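Local coordinates for uncharacterized protein (Bacillus cereus, PDB 5F2H) that is of unknown function but belongs to the alpha/beta hydrolase superfamily and is probably a hydrolase related to carboxylesterases and phospholipases, at residues G138-I143 with I168-G173; F133-G138 with L160-S165; D177-G182 with G210-L215; M231-P236 with G255-G260. All coordinates share one frame; numbering follows the deposited sequence.

In the fold
All four contacts lie in the alpha/beta hydrolase part of the chain. Contacts 2 and 4 join neighbouring strands of its parallel sheet, contact 2 pairing 131-136 with 158-164 and contact 4 joining the end of 227-231 to 254-260; both are buried and combine backbone hydrogen bonding, a single bond in contact 4, with apolar side chains. Contact 3, also buried, sets helix 209-219 against helix 179-195 without a hydrogen bond between its segments. Contact 1 is only partly buried and relies on side-chain amides between a loop and a small hairpin. It shares Gly138 with contact 2, and both reach the second subunit. Contact 3 touches contact 2 through Met136 and contact 4 through Ala211 and Arg212.

Contact 1: residues G138-I143 with I168-G173; sequences GDQENI and IQFSDG
The loop that leaves strand 131-136 of the parallel sheet makes a type II turn from Gly138 to Glu141 here and meets the small hairpin 168-174, whose own type II turn runs from Phe170 to Gly173. The nearest pair of CA atoms is that of Gln140 and Gly173, 4.4 Å apart. Gln140 has CG anti to its carbonyl carbon and an extended chain, so it passes the rim of the Phe170 ring, with CG in the ring plane 4.0 Å from CE2. Its amide lies nearly parallel to that of Gln169, planes 10° apart, and OE1 accepts a weak hydrogen bond from Gln169 NE2 at 3.1 Å. Gly173 CA rests over one face of the same ring. The firmer bond joins Asn142 ND2 to Asp172 O at 2.7 Å, in the carbonyl plane. Asn142 OD1 meanwhile caps Ile145 N at the start of helix 143-150, so one amide ties the helix end to the hairpin. Ser171 OG at the hairpin tip bonds to Trp78 N of the second subunit. Inside the loop, Glu141 OE1 accepts from Gly138 N at 3.2 Å. Gln140 and Glu141 both face Phe174, which makes the loop edge a G1 beta bulge.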
loop_
_atom_site.group_PDB
_atom_site.type_symbol
_atom_site.label_atom_id
_atom_site.label_comp_id
_atom_site.label_asym_id
_atom_site.label_seq_id
_atom_site.Cartn_x
_atom_site.Cartn_y
_atom_site.Cartn_z
ATOM N N GLY B 138 -23.728 -9.445 -12.965
ATOM C CA GLY B 138 -24.635 -9.411 -14.103
ATOM C C GLY B 138 -26.078 -9.691 -13.706
ATOM O O GLY B 138 -26.368 -9.963 -12.566
ATOM N N ASP B 139 -27.015 -9.602 -14.634
ATOM C CA ASP B 139 -28.407 -9.863 -14.259
ATOM C C ASP B 139 -28.546 -11.298 -13.858
ATOM O O ASP B 139 -27.807 -12.145 -14.362
ATOM C CB ASP B 139 -29.387 -9.512 -15.385
ATOM C CG ASP B 139 -29.528 -8.004 -15.583
ATOM O OD1 ASP B 139 -29.213 -7.259 -14.618
ATOM O OD2 ASP B 139 -30.001 -7.570 -16.673
ATOM N N GLN B 140 -29.435 -11.539 -12.898
ATOM C CA GLN B 140 -29.710 -12.871 -12.404
ATOM C C GLN B 140 -28.547 -13.515 -11.679
ATOM O O GLN B 140 -28.408 -14.750 -11.658
ATOM C CB GLN B 140 -30.181 -13.756 -13.548
ATOM C CG GLN B 140 -31.449 -13.234 -14.166
ATOM C CD GLN B 140 -31.965 -14.160 -15.224
ATOM O OE1 GLN B 140 -33.048 -14.730 -15.097
ATOM N NE2 GLN B 140 -31.140 -14.424 -16.202
ATOM N N GLU B 141 -27.723 -12.676 -11.069
ATOM C CA GLU B 141 -26.580 -13.144 -10.340
ATOM C C GLU B 141 -26.669 -12.652 -8.901
ATOM O O GLU B 141 -27.741 -12.321 -8.429
ATOM C CB GLU B 141 -25.273 -12.696 -11.014
ATOM C CG GLU B 141 -25.028 -13.291 -12.387
ATOM C CD GLU B 141 -23.639 -12.958 -12.938
ATOM O OE1 GLU B 141 -22.820 -12.376 -12.197
ATOM O OE2 GLU B 141 -23.332 -13.333 -14.102
ATOM N N ASN B 142 -25.539 -12.679 -8.202
ATOM C CA ASN B 142 -25.461 -12.248 -6.830
ATOM C C ASN B 142 -24.005 -12.191 -6.462
ATOM O O ASN B 142 -23.136 -12.339 -7.328
ATOM C CB ASN B 142 -26.248 -13.198 -5.938
ATOM C CG ASN B 142 -25.806 -14.616 -6.107
ATOM O OD1 ASN B 142 -24.616 -14.881 -6.209
ATOM N ND2 ASN B 142 -26.754 -15.550 -6.077
ATOM N N ILE B 143 -23.722 -11.994 -5.187
ATOM C CA ILE B 143 -22.336 -11.909 -4.737
ATOM C C ILE B 143 -21.564 -13.232 -4.832
ATOM O O ILE B 143 -20.369 -13.231 -5.137
ATOM C CB ILE B 143 -22.258 -11.441 -3.282
ATOM C CG1 ILE B 143 -23.051 -10.148 -3.103
ATOM C CG2 ILE B 143 -20.802 -11.273 -2.864
ATOM C CD1 ILE B 143 -23.064 -9.632 -1.692
ATOM N N ILE B 168 -34.793 -7.967 -6.873
ATOM C CA ILE B 168 -34.840 -9.437 -6.860
ATOM C C ILE B 168 -35.868 -9.988 -7.862
ATOM O O ILE B 168 -36.982 -9.496 -7.946
ATOM C CB ILE B 168 -35.116 -9.942 -5.412
ATOM C CG1 ILE B 168 -34.836 -11.434 -5.273
ATOM C CG2 ILE B 168 -36.529 -9.599 -4.954
ATOM C CD1 ILE B 168 -35.043 -11.947 -3.867
ATOM N N GLN B 169 -35.471 -10.998 -8.628
ATOM C CA GLN B 169 -36.325 -11.627 -9.645
ATOM C C GLN B 169 -36.773 -13.036 -9.250
ATOM O O GLN B 169 -37.773 -13.525 -9.741
ATOM C CB GLN B 169 -35.553 -11.679 -10.958
ATOM C CG GLN B 169 -36.314 -12.277 -12.132
ATOM C CD GLN B 169 -35.418 -12.488 -13.333
ATOM O OE1 GLN B 169 -34.411 -11.795 -13.500
ATOM N NE2 GLN B 169 -35.757 -13.473 -14.163
ATOM N N PHE B 170 -35.977 -13.696 -8.417
ATOM C CA PHE B 170 -36.238 -15.041 -7.901
ATOM C C PHE B 170 -35.218 -15.309 -6.801
ATOM O O PHE B 170 -34.270 -14.545 -6.649
ATOM C CB PHE B 170 -36.143 -16.103 -8.993
ATOM C CG PHE B 170 -34.826 -16.134 -9.676
ATOM C CD1 PHE B 170 -33.797 -16.928 -9.186
ATOM C CD2 PHE B 170 -34.599 -15.345 -10.803
ATOM C CE1 PHE B 170 -32.566 -16.934 -9.812
ATOM C CE2 PHE B 170 -33.369 -15.348 -11.433
ATOM C CZ PHE B 170 -32.352 -16.145 -10.942
ATOM N N SER B 171 -35.436 -16.363 -6.025
ATOM C CA SER B 171 -34.537 -16.730 -4.929
ATOM C C SER B 171 -33.068 -16.592 -5.296
ATOM O O SER B 171 -32.591 -17.257 -6.201
ATOM C CB SER B 171 -34.794 -18.173 -4.460
ATOM O OG SER B 171 -36.063 -18.336 -3.818
ATOM N N ASP B 172 -32.370 -15.703 -4.601
ATOM C CA ASP B 172 -30.942 -15.451 -4.813
ATOM C C ASP B 172 -30.532 -14.940 -6.208
ATOM O O ASP B 172 -29.358 -14.996 -6.548
ATOM C CB ASP B 172 -30.132 -16.706 -4.473
ATOM C CG ASP B 172 -30.383 -17.204 -3.067
ATOM O OD1 ASP B 172 -30.729 -16.389 -2.185
ATOM O OD2 ASP B 172 -30.212 -18.420 -2.838
ATOM N N GLY B 173 -31.477 -14.462 -7.012
ATOM C CA GLY B 173 -31.183 -13.922 -8.358
ATOM C C GLY B 173 -31.531 -12.428 -8.370
ATOM O O GLY B 173 -32.661 -12.058 -8.101
#

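Contact 2: residues F133-G138 with L160-S165; sequences FIAMHG and LALPQS
His137 holds CG between its backbone N and carbonyl carbon (chi1 67°), which swings the imidazole toward the end of strand 158-164, whereas Phe133 and Leu160 both place CG anti to the backbone N and run side by side. In the His137 ring, ND1 donates to Gly138 O at 2.8 Å, and NE2 accepts a weak bond from Ser165 N at 3.3 Å, met at the ring edge; the pair is consistent with a neutral ring protonated on ND1. Upstream, the chains form the parallel pairing of a beta-alpha-beta unit, strand 131-136, helix 143-150 and strand 158-164. Ala161 reaches both neighbours of Ile134: its N donates to Phe133 O at 2.9 Å, almost straight, and its O accepts from Ala135 N at 3.1 Å. Pro163 has no N-H to carry the ladder on, and a water takes over, donating to Ala135 O and, at 2.6 Å, to Pro163 O while accepting from His137 N. On the helix side, Ala135 CB packs on Leu162 CD2 at 3.5 Å, beside Leu160. On the other face, Ile134 CG2 lies across the Pro163 ring, 3.5 Å from CG. Along its far edge, strand 158-164 pairs antiparallel with a strand of the second subunit, continuing the sheet across the interface. Ser165 OG turns to Val175 O and Gln167 N.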
loop_
_atom_site.group_PDB
_atom_site.type_symbol
_atom_site.label_atom_id
_atom_site.label_comp_id
_atom_site.label_asym_id
_atom_site.label_seq_id
_atom_site.Cartn_x
_atom_site.Cartn_y
_atom_site.Cartn_z
ATOM N N PHE B 133 -11.807 -1.445 -5.170
ATOM C CA PHE B 133 -12.206 -1.998 -6.445
ATOM C C PHE B 133 -13.654 -2.444 -6.284
ATOM O O PHE B 133 -13.973 -3.216 -5.386
ATOM C CB PHE B 133 -11.366 -3.196 -6.821
ATOM C CG PHE B 133 -11.610 -3.676 -8.212
ATOM C CD1 PHE B 133 -12.821 -4.239 -8.560
ATOM C CD2 PHE B 133 -10.610 -3.630 -9.150
ATOM C CE1 PHE B 133 -13.035 -4.724 -9.837
ATOM C CE2 PHE B 133 -10.814 -4.094 -10.432
ATOM C CZ PHE B 133 -12.019 -4.657 -10.776
ATOM N N ILE B 134 -14.535 -1.972 -7.157
ATOM C CA ILE B 134 -15.913 -2.364 -7.037
ATOM C C ILE B 134 -16.308 -3.152 -8.261
ATOM O O ILE B 134 -16.162 -2.670 -9.369
ATOM C CB ILE B 134 -16.819 -1.158 -6.930
ATOM C CG1 ILE B 134 -16.261 -0.178 -5.919
ATOM C CG2 ILE B 134 -18.213 -1.605 -6.564
ATOM C CD1 ILE B 134 -17.131 1.056 -5.739
ATOM N N ALA B 135 -16.780 -4.372 -8.063
ATOM C CA ALA B 135 -17.192 -5.202 -9.172
ATOM C C ALA B 135 -18.697 -5.326 -9.155
ATOM O O ALA B 135 -19.280 -5.514 -8.077
ATOM C CB ALA B 135 -16.557 -6.573 -9.087
HETATM N N MSE B 136 -19.312 -5.264 -10.343
HETATM C CA MSE B 136 -20.766 -5.365 -10.475
HETATM C C MSE B 136 -21.242 -6.599 -11.187
HETATM O O MSE B 136 -21.035 -6.771 -12.387
HETATM C CB MSE B 136 -21.322 -4.193 -11.297
HETATM C CG MSE B 136 -20.868 -2.828 -10.805
HETATM SE SE MSE B 136 -21.881 -2.453 -9.152
HETATM C CE MSE B 136 -20.210 -2.275 -8.188
ATOM N N HIS B 137 -21.964 -7.437 -10.467
ATOM C CA HIS B 137 -22.510 -8.648 -11.036
ATOM C C HIS B 137 -23.460 -8.391 -12.195
ATOM O O HIS B 137 -23.954 -7.281 -12.360
ATOM C CB HIS B 137 -23.264 -9.424 -9.958
ATOM C CG HIS B 137 -24.512 -8.751 -9.464
ATOM N ND1 HIS B 137 -25.755 -8.985 -10.015
ATOM C CD2 HIS B 137 -24.716 -7.900 -8.431
ATOM C CE1 HIS B 137 -26.669 -8.312 -9.341
ATOM N NE2 HIS B 137 -26.062 -7.635 -8.384
ATOM N N GLY B 138 -23.728 -9.445 -12.965
ATOM C CA GLY B 138 -24.635 -9.411 -14.103
ATOM C C GLY B 138 -26.078 -9.691 -13.706
ATOM O O GLY B 138 -26.368 -9.963 -12.566
ATOM N N LEU B 160 -11.856 -5.334 -2.096
ATOM C CA LEU B 160 -12.915 -5.645 -3.061
ATOM C C LEU B 160 -14.301 -5.495 -2.499
ATOM O O LEU B 160 -14.671 -6.167 -1.548
ATOM C CB LEU B 160 -12.725 -7.073 -3.584
ATOM C CG LEU B 160 -13.731 -7.708 -4.541
ATOM C CD1 LEU B 160 -13.947 -6.884 -5.792
ATOM C CD2 LEU B 160 -13.282 -9.125 -4.892
ATOM N N ALA B 161 -15.079 -4.634 -3.131
ATOM C CA ALA B 161 -16.436 -4.395 -2.723
ATOM C C ALA B 161 -17.313 -5.029 -3.778
ATOM O O ALA B 161 -17.122 -4.790 -4.965
ATOM C CB ALA B 161 -16.701 -2.913 -2.668
ATOM N N LEU B 162 -18.235 -5.883 -3.358
ATOM C CA LEU B 162 -19.147 -6.527 -4.288
ATOM C C LEU B 162 -20.560 -6.126 -3.890
ATOM O O LEU B 162 -21.089 -6.635 -2.911
ATOM C CB LEU B 162 -18.989 -8.048 -4.273
ATOM C CG LEU B 162 -17.625 -8.619 -4.686
ATOM C CD1 LEU B 162 -17.605 -10.139 -4.582
ATOM C CD2 LEU B 162 -17.251 -8.198 -6.089
ATOM N N PRO B 163 -21.170 -5.189 -4.634
ATOM C CA PRO B 163 -22.528 -4.755 -4.318
ATOM C C PRO B 163 -23.560 -5.682 -4.920
ATOM O O PRO B 163 -23.298 -6.302 -5.931
ATOM C CB PRO B 163 -22.624 -3.374 -4.977
ATOM C CG PRO B 163 -21.215 -2.972 -5.276
ATOM C CD PRO B 163 -20.537 -4.271 -5.588
ATOM N N GLN B 164 -24.707 -5.795 -4.274
ATOM C CA GLN B 164 -25.772 -6.639 -4.761
ATOM C C GLN B 164 -27.016 -5.754 -4.929
ATOM O O GLN B 164 -27.388 -4.988 -4.015
ATOM C CB GLN B 164 -26.061 -7.765 -3.784
ATOM C CG GLN B 164 -26.931 -8.867 -4.350
ATOM C CD GLN B 164 -27.161 -9.975 -3.330
ATOM O OE1 GLN B 164 -26.658 -11.088 -3.478
ATOM N NE2 GLN B 164 -27.799 -9.632 -2.235
ATOM N N SER B 165 -27.673 -5.885 -6.082
ATOM C CA SER B 165 -28.852 -5.091 -6.367
ATOM C C SER B 165 -30.026 -5.496 -5.511
ATOM O O SER B 165 -30.188 -6.656 -5.159
ATOM C CB SER B 165 -29.247 -5.224 -7.836
ATOM O OG SER B 165 -30.461 -4.528 -8.090
HETATM O O HOH W 1 -21.415 -7.317 -7.446
#

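Contact 3: residues D177-G182 with G210-L215; sequences DDIQRG and GARVAL
Gly210 lies in the first turn of helix 209-219 and completes a GxSxG pattern, Gly206, Ser208 and Gly210, that resembles a nucleophile elbow. In that turn Gly210 O accepts from Ala214 N, a regular helical bond at 3.2 Å. Two residues on, Arg212 reaches toward the start of helix 179-195. Its CG stands anti to the backbone N (chi1 -171°) and its chain bends at chi3 (64°), laying the guanidinium across Ile179 at about a right angle. Ile179 offers one face of this flat group its CG2 methyl and also CD1, which sits 4.2 Å above the guanidinium centre. The contact is therefore apolar packing on the flat of a charged group. Asp177 carries the opposite charge, but its OD1 remains 6.5 Å from Arg212 NH2; a long, weak ion pair links NH1 to Glu237. Val213 follows with both methyls engaged: CG1, anti to the backbone N, comes to 3.5 Å from Gly182 C, and CG2 lies 4.3 Å from Ile179 CG2. At Gly182 the facing helix thus meets a valine methyl with its bare backbone. Asp178 N-caps that helix, OD1 accepting from Gln180 N at 3.2 Å. Ala214 and Leu215 turn to Phe230 of strand 227-231. A helix that directly follows a nucleophile-elbow pattern, packing on the sheet and on a neighbouring helix, is characteristic of the alpha/beta hydrolase fold.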
loop_
_atom_site.group_PDB
_atom_site.type_symbol
_atom_site.label_atom_id
_atom_site.label_comp_id
_atom_site.label_asym_id
_atom_site.label_seq_id
_atom_site.Cartn_x
_atom_site.Cartn_y
_atom_site.Cartn_z
ATOM N N ASP B 177 -32.294 -3.985 -13.878
ATOM C CA ASP B 177 -33.319 -3.465 -14.793
ATOM C C ASP B 177 -33.459 -1.957 -14.725
ATOM O O ASP B 177 -33.209 -1.253 -15.708
ATOM C CB ASP B 177 -34.684 -4.072 -14.473
ATOM C CG ASP B 177 -34.782 -5.525 -14.813
ATOM O OD1 ASP B 177 -33.911 -6.055 -15.553
ATOM O OD2 ASP B 177 -35.797 -6.112 -14.385
ATOM N N ASP B 178 -33.852 -1.508 -13.531
ATOM C CA ASP B 178 -34.064 -0.122 -13.190
ATOM C C ASP B 178 -32.698 0.469 -12.912
ATOM O O ASP B 178 -32.254 0.484 -11.779
ATOM C CB ASP B 178 -34.982 -0.045 -11.954
ATOM C CG ASP B 178 -35.414 1.375 -11.610
ATOM O OD1 ASP B 178 -34.778 2.353 -12.078
ATOM O OD2 ASP B 178 -36.412 1.510 -10.865
ATOM N N ILE B 179 -32.043 0.971 -13.959
ATOM C CA ILE B 179 -30.700 1.544 -13.832
ATOM C C ILE B 179 -30.578 2.762 -12.936
ATOM O O ILE B 179 -29.467 3.267 -12.734
ATOM C CB ILE B 179 -30.008 1.850 -15.190
ATOM C CG1 ILE B 179 -30.747 2.941 -15.980
ATOM C CG2 ILE B 179 -29.849 0.569 -16.005
ATOM C CD1 ILE B 179 -30.068 3.310 -17.289
ATOM N N GLN B 180 -31.696 3.253 -12.409
ATOM C CA GLN B 180 -31.644 4.421 -11.534
ATOM C C GLN B 180 -31.347 3.992 -10.138
ATOM O O GLN B 180 -30.408 4.503 -9.527
ATOM C CB GLN B 180 -32.932 5.217 -11.592
ATOM C CG GLN B 180 -33.165 5.833 -12.958
ATOM C CD GLN B 180 -32.063 6.800 -13.344
ATOM O OE1 GLN B 180 -31.318 7.287 -12.487
ATOM N NE2 GLN B 180 -31.991 7.129 -14.630
ATOM N N ARG B 181 -32.141 3.054 -9.634
ATOM C CA ARG B 181 -31.931 2.537 -8.280
ATOM C C ARG B 181 -30.491 2.031 -8.219
ATOM O O ARG B 181 -29.787 2.251 -7.248
ATOM C CB ARG B 181 -32.914 1.421 -7.990
ATOM C CG ARG B 181 -34.351 1.883 -7.995
ATOM C CD ARG B 181 -35.319 0.719 -7.974
ATOM N NE ARG B 181 -35.122 -0.181 -6.848
ATOM C CZ ARG B 181 -35.864 -1.270 -6.642
ATOM N NH1 ARG B 181 -36.858 -1.568 -7.475
ATOM N NH2 ARG B 181 -35.626 -2.059 -5.600
ATOM N N GLY B 182 -30.049 1.389 -9.293
ATOM C CA GLY B 182 -28.700 0.887 -9.373
ATOM C C GLY B 182 -27.687 1.986 -9.153
ATOM O O GLY B 182 -26.818 1.871 -8.309
ATOM N N GLY B 210 -24.165 -5.277 -15.279
ATOM C CA GLY B 210 -23.428 -4.766 -14.150
ATOM C C GLY B 210 -22.579 -3.645 -14.657
ATOM O O GLY B 210 -22.565 -2.560 -14.104
ATOM N N ALA B 211 -21.891 -3.906 -15.754
ATOM C CA ALA B 211 -21.027 -2.897 -16.336
ATOM C C ALA B 211 -21.856 -1.666 -16.767
ATOM O O ALA B 211 -21.350 -0.551 -16.705
ATOM C CB ALA B 211 -20.220 -3.480 -17.492
ATOM N N ARG B 212 -23.126 -1.870 -17.140
ATOM C CA ARG B 212 -23.999 -0.773 -17.566
ATOM C C ARG B 212 -24.186 0.260 -16.465
ATOM O O ARG B 212 -23.889 1.450 -16.675
ATOM C CB ARG B 212 -25.383 -1.259 -18.039
ATOM C CG ARG B 212 -26.157 -0.094 -18.674
ATOM C CD ARG B 212 -27.459 -0.258 -19.482
ATOM N NE ARG B 212 -28.641 -0.758 -18.810
ATOM C CZ ARG B 212 -29.893 -0.566 -19.247
ATOM N NH1 ARG B 212 -30.181 0.273 -20.255
ATOM N NH2 ARG B 212 -30.897 -1.090 -18.556
ATOM N N VAL B 213 -24.644 -0.196 -15.295
ATOM C CA VAL B 213 -24.864 0.703 -14.160
ATOM C C VAL B 213 -23.545 1.363 -13.776
ATOM O O VAL B 213 -23.495 2.548 -13.414
ATOM C CB VAL B 213 -25.433 -0.033 -12.951
ATOM C CG1 VAL B 213 -25.579 0.903 -11.775
ATOM C CG2 VAL B 213 -26.776 -0.647 -13.274
ATOM N N ALA B 214 -22.465 0.588 -13.852
ATOM C CA ALA B 214 -21.155 1.115 -13.518
ATOM C C ALA B 214 -20.853 2.321 -14.405
ATOM O O ALA B 214 -20.411 3.358 -13.919
ATOM C CB ALA B 214 -20.089 0.062 -13.730
ATOM N N LEU B 215 -21.092 2.187 -15.707
ATOM C CA LEU B 215 -20.808 3.268 -16.619
ATOM C C LEU B 215 -21.803 4.441 -16.427
ATOM O O LEU B 215 -21.413 5.601 -16.483
ATOM C CB LEU B 215 -20.826 2.777 -18.069
ATOM C CG LEU B 215 -20.385 3.815 -19.121
ATOM C CD1 LEU B 215 -18.934 4.203 -18.895
ATOM C CD2 LEU B 215 -20.544 3.295 -20.537
#

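Contact 4: residues M231-P236 with G255-G260; sequences MAPWLP and GYVVCG
Met231 and Val258 cross obliquely on one face of the parallel sheet of the alpha/beta hydrolase fold, where strand 227-231 ends beside strand 254-260. Met231, a selenomethionine, sends CG anti to the backbone N (chi1 175°) and then bends at chi2 (70°), so that its selenium leans over the neighbouring strand. SE meets Val258 CG1 at 3.7 Å, and the terminal CE continues along the strand to 3.9 Å from Cys259 CA. Phe300 and Leu303 of helix 300-313 pack on Met231 and Val258, respectively. Pro233 lies beyond the strand end and brings CG to 4.3 Å from Val257 CG1, while Val257 and Cys259 both touch Thr270 of helix 267-279. Pro233 also packs on Ala211 of helix 209-219, so the turn is held between the sheet and two helices. The chain leaves the strand at Ala232, whose positive phi (45°) turns it aside. Across this change of course Val258 O serves both Met231 and Ala232, touching the CA of Met231 through a C-H...O contact at 3.5 Å. It also accepts the N-H of Ala232, with N 2.9 Å from Val258 O and nearly along the C=O axis.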
loop_
_atom_site.group_PDB
_atom_site.type_symbol
_atom_site.label_atom_id
_atom_site.label_comp_id
_atom_site.label_asym_id
_atom_site.label_seq_id
_atom_site.Cartn_x
_atom_site.Cartn_y
_atom_site.Cartn_z
HETATM N N MSE B 231 -16.435 -6.387 -18.742
HETATM C CA MSE B 231 -16.409 -7.716 -19.347
HETATM C C MSE B 231 -17.748 -7.881 -19.991
HETATM O O MSE B 231 -18.792 -7.805 -19.320
HETATM C CB MSE B 231 -16.186 -8.753 -18.242
HETATM C CG MSE B 231 -16.255 -10.204 -18.719
HETATM SE SE MSE B 231 -14.711 -10.692 -19.850
HETATM C CE MSE B 231 -15.757 -11.059 -21.488
ATOM N N ALA B 232 -17.745 -8.029 -21.309
ATOM C CA ALA B 232 -18.990 -8.206 -22.049
ATOM C C ALA B 232 -20.090 -7.228 -21.623
ATOM O O ALA B 232 -21.245 -7.618 -21.438
ATOM C CB ALA B 232 -19.470 -9.634 -21.867
ATOM N N PRO B 233 -19.739 -5.953 -21.473
ATOM C CA PRO B 233 -20.723 -4.944 -21.071
ATOM C C PRO B 233 -21.939 -4.857 -21.986
ATOM O O PRO B 233 -21.821 -5.043 -23.208
ATOM C CB PRO B 233 -19.944 -3.636 -21.165
ATOM C CG PRO B 233 -18.892 -3.907 -22.181
ATOM C CD PRO B 233 -18.512 -5.348 -22.021
ATOM N N TRP B 234 -23.095 -4.605 -21.381
ATOM C CA TRP B 234 -24.340 -4.491 -22.105
ATOM C C TRP B 234 -24.687 -3.019 -22.077
ATOM O O TRP B 234 -25.082 -2.481 -21.040
ATOM C CB TRP B 234 -25.414 -5.359 -21.474
ATOM C CG TRP B 234 -26.679 -5.294 -22.205
ATOM C CD1 TRP B 234 -26.909 -5.750 -23.483
ATOM C CD2 TRP B 234 -27.945 -4.908 -21.683
ATOM N NE1 TRP B 234 -28.231 -5.568 -23.822
ATOM C CE2 TRP B 234 -28.896 -5.063 -22.731
ATOM C CE3 TRP B 234 -28.370 -4.409 -20.452
ATOM C CZ2 TRP B 234 -30.248 -4.740 -22.577
ATOM C CZ3 TRP B 234 -29.727 -4.084 -20.297
ATOM C CH2 TRP B 234 -30.646 -4.258 -21.357
ATOM N N LEU B 235 -24.536 -2.379 -23.237
ATOM C CA LEU B 235 -24.758 -0.961 -23.384
ATOM C C LEU B 235 -25.678 -0.690 -24.556
ATOM O O LEU B 235 -25.205 -0.293 -25.626
ATOM C CB LEU B 235 -23.393 -0.338 -23.640
ATOM C CG LEU B 235 -22.414 -0.711 -22.521
ATOM C CD1 LEU B 235 -20.949 -0.476 -22.886
ATOM C CD2 LEU B 235 -22.808 -0.003 -21.232
ATOM N N PRO B 236 -27.002 -0.816 -24.329
ATOM C CA PRO B 236 -28.041 -0.636 -25.346
ATOM C C PRO B 236 -28.373 0.807 -25.783
ATOM O O PRO B 236 -28.993 0.995 -26.833
ATOM C CB PRO B 236 -29.262 -1.273 -24.681
ATOM C CG PRO B 236 -29.057 -1.033 -23.221
ATOM C CD PRO B 236 -27.585 -0.858 -22.975
ATOM N N GLY B 255 -9.657 2.957 -19.627
ATOM C CA GLY B 255 -10.622 1.870 -19.742
ATOM C C GLY B 255 -10.038 0.602 -20.330
ATOM O O GLY B 255 -9.230 0.642 -21.262
ATOM N N TYR B 256 -10.418 -0.533 -19.754
ATOM C CA TYR B 256 -9.940 -1.811 -20.225
ATOM C C TYR B 256 -11.230 -2.562 -20.449
ATOM O O TYR B 256 -11.991 -2.776 -19.513
ATOM C CB TYR B 256 -9.077 -2.492 -19.169
ATOM C CG TYR B 256 -8.258 -3.668 -19.689
ATOM C CD1 TYR B 256 -8.828 -4.924 -19.870
ATOM C CD2 TYR B 256 -6.897 -3.525 -19.950
ATOM C CE1 TYR B 256 -8.072 -5.994 -20.323
ATOM C CE2 TYR B 256 -6.136 -4.587 -20.394
ATOM C CZ TYR B 256 -6.728 -5.818 -20.577
ATOM O OH TYR B 256 -5.967 -6.864 -21.037
ATOM N N VAL B 257 -11.523 -2.864 -21.706
ATOM C CA VAL B 257 -12.744 -3.572 -22.070
ATOM C C VAL B 257 -12.387 -4.903 -22.716
ATOM O O VAL B 257 -11.456 -4.984 -23.525
ATOM C CB VAL B 257 -13.587 -2.739 -23.044
ATOM C CG1 VAL B 257 -14.823 -3.513 -23.470
ATOM C CG2 VAL B 257 -13.956 -1.414 -22.398
ATOM N N VAL B 258 -13.142 -5.937 -22.363
ATOM C CA VAL B 258 -12.906 -7.245 -22.884
ATOM C C VAL B 258 -14.221 -7.827 -23.307
ATOM O O VAL B 258 -15.214 -7.637 -22.627
ATOM C CB VAL B 258 -12.324 -8.164 -21.767
ATOM C CG1 VAL B 258 -12.114 -9.590 -22.285
ATOM C CG2 VAL B 258 -11.012 -7.609 -21.209
ATOM N N CYS B 259 -14.228 -8.552 -24.410
ATOM C CA CYS B 259 -15.438 -9.208 -24.875
ATOM C C CYS B 259 -15.068 -10.313 -25.837
ATOM O O CYS B 259 -14.068 -10.219 -26.565
ATOM C CB CYS B 259 -16.391 -8.254 -25.552
ATOM S SG CYS B 259 -17.905 -9.078 -26.090
ATOM N N GLY B 260 -15.866 -11.372 -25.814
ATOM C CA GLY B 260 -15.645 -12.525 -26.671
ATOM C C GLY B 260 -16.374 -12.389 -27.996
ATOM O O GLY B 260 -17.540 -11.981 -28.040
#